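Local atomic coordinates of tapirin (Caldicellulosiruptor hydrothermalis, PDB entry 6N2C), a protein that binds cellulose and probably holds its extremely thermophilic bacterium to plant biomass through an elongated, zinc-containing beta-helix domain. Residues A[424-428]-A[429-433]; A[459-462]-A[463-467]. All blocks are in the same frame, centred on the assembly; numbering follows the deposited sequence. Where two conformers were deposited one is given.

Contact 1 of 2, residues A[424-428]-A[429-433]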
loop_
_atom_site.group_PDB
_atom_site.type_symbol
_atom_site.label_atom_id
_atom_site.label_comp_id
_atom_site.label_asym_id
_atom_site.label_seq_id
_atom_site.Cartn_x
_atom_site.Cartn_y
_atom_site.Cartn_z
ATOM N N GLN A 424 22.611 3.687 -35.207
ATOM C CA GLN A 424 23.909 4.014 -35.777
ATOM C C GLN A 424 24.908 4.249 -34.612
ATOM O O GLN A 424 24.533 4.538 -33.474
ATOM C CB GLN A 424 23.800 5.334 -36.563
ATOM C CG GLN A 424 22.988 5.326 -37.835
ATOM C CD GLN A 424 22.696 6.781 -38.350
ATOM O OE1 GLN A 424 23.428 7.745 -38.055
ATOM N NE2 GLN A 424 21.640 6.907 -39.151
ATOM N N ASN A 425 26.181 4.255 -34.967
ATOM C CA ASN A 425 27.299 4.680 -34.104
ATOM C C ASN A 425 27.395 3.842 -32.763
ATOM O O ASN A 425 27.793 4.367 -31.718
ATOM C CB ASN A 425 27.179 6.146 -33.763
ATOM C CG ASN A 425 27.163 7.047 -34.998
ATOM O OD1 ASN A 425 27.773 6.728 -35.999
ATOM N ND2 ASN A 425 26.356 8.095 -34.935
ATOM N N ILE A 426 27.025 2.580 -32.840
ATOM C CA ILE A 426 27.174 1.649 -31.662
ATOM C C ILE A 426 28.698 1.388 -31.473
ATOM O O ILE A 426 29.388 1.147 -32.445
ATOM C CB ILE A 426 26.504 0.349 -31.898
ATOM C CG1 ILE A 426 24.968 0.589 -32.024
ATOM C CG2 ILE A 426 26.761 -0.600 -30.710
ATOM C CD1 ILE A 426 24.191 -0.584 -32.602
ATOM N N PRO A 427 29.195 1.399 -30.210
ATOM C CA PRO A 427 30.598 1.033 -30.029
ATOM C C PRO A 427 30.922 -0.364 -30.518
ATOM O O PRO A 427 30.169 -1.286 -30.296
ATOM C CB PRO A 427 30.794 1.068 -28.491
ATOM C CG PRO A 427 29.771 2.004 -27.995
ATOM C CD PRO A 427 28.579 1.869 -28.958
ATOM N N SER A 428 32.091 -0.532 -31.148
ATOM C CA SER A 428 32.350 -1.777 -31.824
ATOM C C SER A 428 32.308 -2.983 -30.894
ATOM O O SER A 428 31.993 -4.087 -31.350
ATOM C CB SER A 428 33.719 -1.716 -32.553
ATOM O OG SER A 428 34.749 -1.456 -31.592
ATOM N N GLY A 429 32.701 -2.819 -29.660
ATOM C CA GLY A 429 32.736 -3.945 -28.702
ATOM C C GLY A 429 31.378 -4.482 -28.224
ATOM O O GLY A 429 31.312 -5.566 -27.671
ATOM N N ILE A 430 30.303 -3.755 -28.504
ATOM C CA ILE A 430 28.920 -4.308 -28.265
ATOM C C ILE A 430 28.063 -4.412 -29.489
ATOM O O ILE A 430 26.915 -4.835 -29.410
ATOM C CB ILE A 430 28.163 -3.570 -27.165
ATOM C CG1 ILE A 430 28.038 -2.085 -27.475
ATOM C CG2 ILE A 430 28.862 -3.835 -25.844
ATOM C CD1 ILE A 430 27.030 -1.418 -26.598
ATOM N N ARG A 431 28.641 -4.156 -30.668
ATOM C CA ARG A 431 27.853 -4.197 -31.879
ATOM C C ARG A 431 27.257 -5.547 -32.098
ATOM O O ARG A 431 26.098 -5.657 -32.564
ATOM C CB ARG A 431 28.671 -3.683 -33.093
ATOM C CG ARG A 431 27.948 -3.858 -34.417
ATOM C CD ARG A 431 26.748 -2.917 -34.584
ATOM N NE ARG A 431 26.018 -3.218 -35.818
ATOM C CZ ARG A 431 25.242 -4.309 -36.033
ATOM N NH1 ARG A 431 25.023 -5.281 -35.106
ATOM N NH2 ARG A 431 24.678 -4.462 -37.240
ATOM N N ASN A 432 28.022 -6.562 -31.687
ATOM C CA ASN A 432 27.659 -7.977 -31.814
ATOM C C ASN A 432 26.304 -8.321 -31.210
ATOM O O ASN A 432 25.603 -9.178 -31.726
ATOM C CB ASN A 432 28.732 -8.949 -31.228
ATOM C CG ASN A 432 28.854 -8.926 -29.700
ATOM O OD1 ASN A 432 29.093 -7.881 -29.069
ATOM N ND2 ASN A 432 28.767 -10.122 -29.086
ATOM N N LEU A 433 25.963 -7.614 -30.158
ATOM C CA LEU A 433 24.802 -7.950 -29.320
ATOM C C LEU A 433 23.506 -7.740 -30.108
ATOM O O LEU A 433 22.470 -8.347 -29.760
ATOM C CB LEU A 433 24.777 -7.074 -28.116
ATOM C CG LEU A 433 25.938 -7.197 -27.111
ATOM C CD1 LEU A 433 25.743 -6.272 -25.943
ATOM C CD2 LEU A 433 26.188 -8.666 -26.725
HETATM O O HOH W 1 30.764 -6.588 -30.994
#
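Ile426 packs on Ile430 and Arg431 round a local chain reversal, in the loop that joins strand 416-419 to strand 434-436 at one end of the beta-helix. With CG1 of Ile426 beside the backbone N (chi1 -65°), CG2 is left anti to it and lies 3.8 Å from Ile430 CG1, the two side chains crossing at about a right angle. The other branch reaches on, so that CD1 comes 4.0 Å from Arg431 CD and the aliphatic part of the arginine rests beside it. The reversal is fastened by Ile430 N, which donates to Pro427 O at 3.1 Å from above the carbonyl plane. A weak bond of 3.4 Å from Arg431 N to Ser428 O continues the winding. Water 1 ties the next residue back: it donates to Ser428 O (2.8 Å) and to Asn432 OD1, and accepts from Asn432 N, so one solvent molecule bridges the turn. On the inner side Pro427 rests on Leu405 and Ile430 on Ile411 of strand 411-413. Ser428 and Gly429, with backbone angles of the alpha region, occupy the middle of a type I beta turn, which runs into further turns as the loop links neighbouring parallel strands of a beta-helix.

Contact 2 of 2, residues A[459-462]-A[463-467]. With GOL (glycerol), chain E.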
loop_
_atom_site.group_PDB
_atom_site.type_symbol
_atom_site.label_atom_id
_atom_site.label_comp_id
_atom_site.label_asym_id
_atom_site.label_seq_id
_atom_site.Cartn_x
_atom_site.Cartn_y
_atom_site.Cartn_z
ATOM N N ASN A 459 -19.398 3.133 -5.904
ATOM C CA ASN A 459 -20.053 4.072 -5.008
ATOM C C ASN A 459 -20.919 3.343 -3.948
ATOM O O ASN A 459 -21.350 3.950 -3.000
ATOM C CB ASN A 459 -20.922 5.068 -5.795
ATOM C CG ASN A 459 -20.166 5.762 -6.916
ATOM O OD1 ASN A 459 -19.060 6.224 -6.722
ATOM N ND2 ASN A 459 -20.796 5.853 -8.104
ATOM N N THR A 460 -21.183 2.061 -4.124
ATOM C CA THR A 460 -21.798 1.265 -3.116
ATOM C C THR A 460 -20.914 1.072 -1.877
ATOM O O THR A 460 -21.431 0.747 -0.813
ATOM C CB THR A 460 -22.195 -0.126 -3.661
ATOM O OG1 THR A 460 -21.109 -0.714 -4.396
ATOM C CG2 THR A 460 -23.391 -0.040 -4.592
ATOM N N PHE A 461 -19.591 1.259 -1.999
ATOM C CA PHE A 461 -18.754 0.963 -0.819
ATOM C C PHE A 461 -18.317 2.204 -0.139
ATOM O O PHE A 461 -17.690 3.057 -0.765
ATOM C CB PHE A 461 -17.518 0.139 -1.250
ATOM C CG PHE A 461 -16.701 -0.309 -0.088
ATOM C CD1 PHE A 461 -17.013 -1.489 0.607
ATOM C CD2 PHE A 461 -15.588 0.423 0.330
ATOM C CE1 PHE A 461 -16.281 -1.869 1.692
ATOM C CE2 PHE A 461 -14.833 -0.017 1.406
ATOM C CZ PHE A 461 -15.152 -1.138 2.105
ATOM N N PRO A 462 -18.548 2.351 1.153
ATOM C CA PRO A 462 -18.996 1.334 2.111
ATOM C C PRO A 462 -20.491 1.436 2.485
ATOM O O PRO A 462 -20.997 0.653 3.320
ATOM C CB PRO A 462 -18.114 1.654 3.286
ATOM C CG PRO A 462 -18.045 3.164 3.302
ATOM C CD PRO A 462 -17.915 3.484 1.831
ATOM N N THR A 463 -21.160 2.453 1.940
ATOM C CA THR A 463 -22.501 2.741 2.489
ATOM C C THR A 463 -23.619 1.730 2.226
ATOM O O THR A 463 -24.650 1.842 2.902
ATOM C CB THR A 463 -23.023 4.166 2.096
ATOM O OG1 THR A 463 -23.195 4.225 0.700
ATOM C CG2 THR A 463 -22.113 5.233 2.559
ATOM N N ASN A 464 -23.491 0.767 1.299
ATOM C CA ASN A 464 -24.416 -0.295 1.254
ATOM C C ASN A 464 -24.474 -1.065 2.562
ATOM O O ASN A 464 -25.518 -1.616 2.911
ATOM C CB ASN A 464 -24.118 -1.302 0.113
ATOM C CG ASN A 464 -24.779 -0.927 -1.185
ATOM O OD1 ASN A 464 -24.912 0.264 -1.538
ATOM N ND2 ASN A 464 -25.064 -2.006 -2.031
ATOM N N TRP A 465 -23.354 -1.126 3.309
ATOM C CA TRP A 465 -23.200 -1.944 4.493
ATOM C C TRP A 465 -23.012 -1.222 5.841
ATOM O O TRP A 465 -23.141 -1.816 6.938
ATOM C CB TRP A 465 -22.015 -2.943 4.217
ATOM C CG TRP A 465 -22.269 -3.758 3.015
ATOM C CD1 TRP A 465 -23.044 -4.836 2.926
ATOM C CD2 TRP A 465 -21.772 -3.494 1.665
ATOM N NE1 TRP A 465 -23.041 -5.300 1.623
ATOM C CE2 TRP A 465 -22.273 -4.490 0.838
ATOM C CE3 TRP A 465 -20.949 -2.510 1.110
ATOM C CZ2 TRP A 465 -21.979 -4.555 -0.526
ATOM C CZ3 TRP A 465 -20.668 -2.527 -0.224
ATOM C CH2 TRP A 465 -21.212 -3.540 -1.053
ATOM N N ILE A 466 -22.678 0.041 5.815
ATOM C CA ILE A 466 -22.499 0.803 7.015
ATOM C C ILE A 466 -23.057 2.187 6.774
ATOM O O ILE A 466 -22.620 2.934 5.892
ATOM C CB ILE A 466 -21.028 0.830 7.600
ATOM C CG1 ILE A 466 -21.013 1.574 8.895
ATOM C CG2 ILE A 466 -20.010 1.366 6.623
ATOM C CD1 ILE A 466 -19.775 1.503 9.753
ATOM N N ARG A 467 -23.966 2.606 7.656
ATOM C CA ARG A 467 -24.816 3.811 7.386
ATOM C C ARG A 467 -24.883 4.592 8.674
ATOM O O ARG A 467 -25.900 4.494 9.422
ATOM C CB ARG A 467 -26.216 3.388 6.947
ATOM C CG ARG A 467 -26.134 2.646 5.643
ATOM C CD ARG A 467 -27.463 2.231 5.096
ATOM N NE ARG A 467 -27.295 1.356 3.994
ATOM C CZ ARG A 467 -28.292 0.697 3.404
ATOM N NH1 ARG A 467 -29.583 0.986 3.701
ATOM N NH2 ARG A 467 -28.014 -0.241 2.502
HETATM C C1 GOL E . -20.101 5.747 0.141
HETATM O O1 GOL E . -20.603 4.388 -0.239
HETATM C C2 GOL E . -19.047 6.495 -0.682
HETATM O O2 GOL E . -18.300 5.606 -1.539
HETATM C C3 GOL E . -18.012 7.264 0.189
HETATM O O3 GOL E . -16.863 7.649 -0.623
#
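Phe461 and Trp465 set their side chains at about a right angle; with Phe461 CG anti to the backbone N (chi1 -174°), indole CZ3 meets the phenyl edge, near its plane, 3.9 Å from CD1. Residues 460-463 turn with the cis-proline Pro462 third, as in type VI turns, and its CB sits over the centre of the Phe461 ring. The indole is covered in turn: Asn464 CB lies 3.4 Å above its plane, toward the rim. The Asn464 carboxamide crosses Thr460 obliquely, OD1 lying 3.4 Å from the Thr460 methyl CG2. With an alanine here, CB would remain over the indole, but Thr460 CB and CG2 would probably lose the carboxamide that lies against them. Asn464 N meets Thr460 O almost straight (172°, 3.0 Å); Trp465 N and Ile466 N grip Pro462 O from opposite faces of its plane, continuing the chain as a helix-like turn. Arg467 curls back, NE bonding Thr463 O at 2.9 Å and NH2 bonding Asn464 O. A glycerol, probably from crystallisation, accepts from Thr463 N through O1. After helix 451-457, the loop packs Phe461 and Ile466 on Tyr186 and Phe189 of strand 186-190; Trp465 meets Phe181 and bonds Glu572 through NE1.

Both contacts illustrate how short-range turns shape the irregular parts of a long solenoid, yet they act far apart: about 60 Å between centres and about 49 Å between nearest atoms, on opposite sides of the chain's centre. Contact 1, its centre about 42 Å from that of the chain, precedes strand 434-436, an outermost strand of the beta-helix. The chain then runs back along the domain to contact 2, its centre about 22 Å from the chain's, which packs beside strand 186-190. Neither turn belongs to the zinc site of His530, Asp532 and Glu551. Contact 1 shapes a loop between two strands at the end of the beta-helix, whereas contact 2 lies in a returning segment packed against its flank.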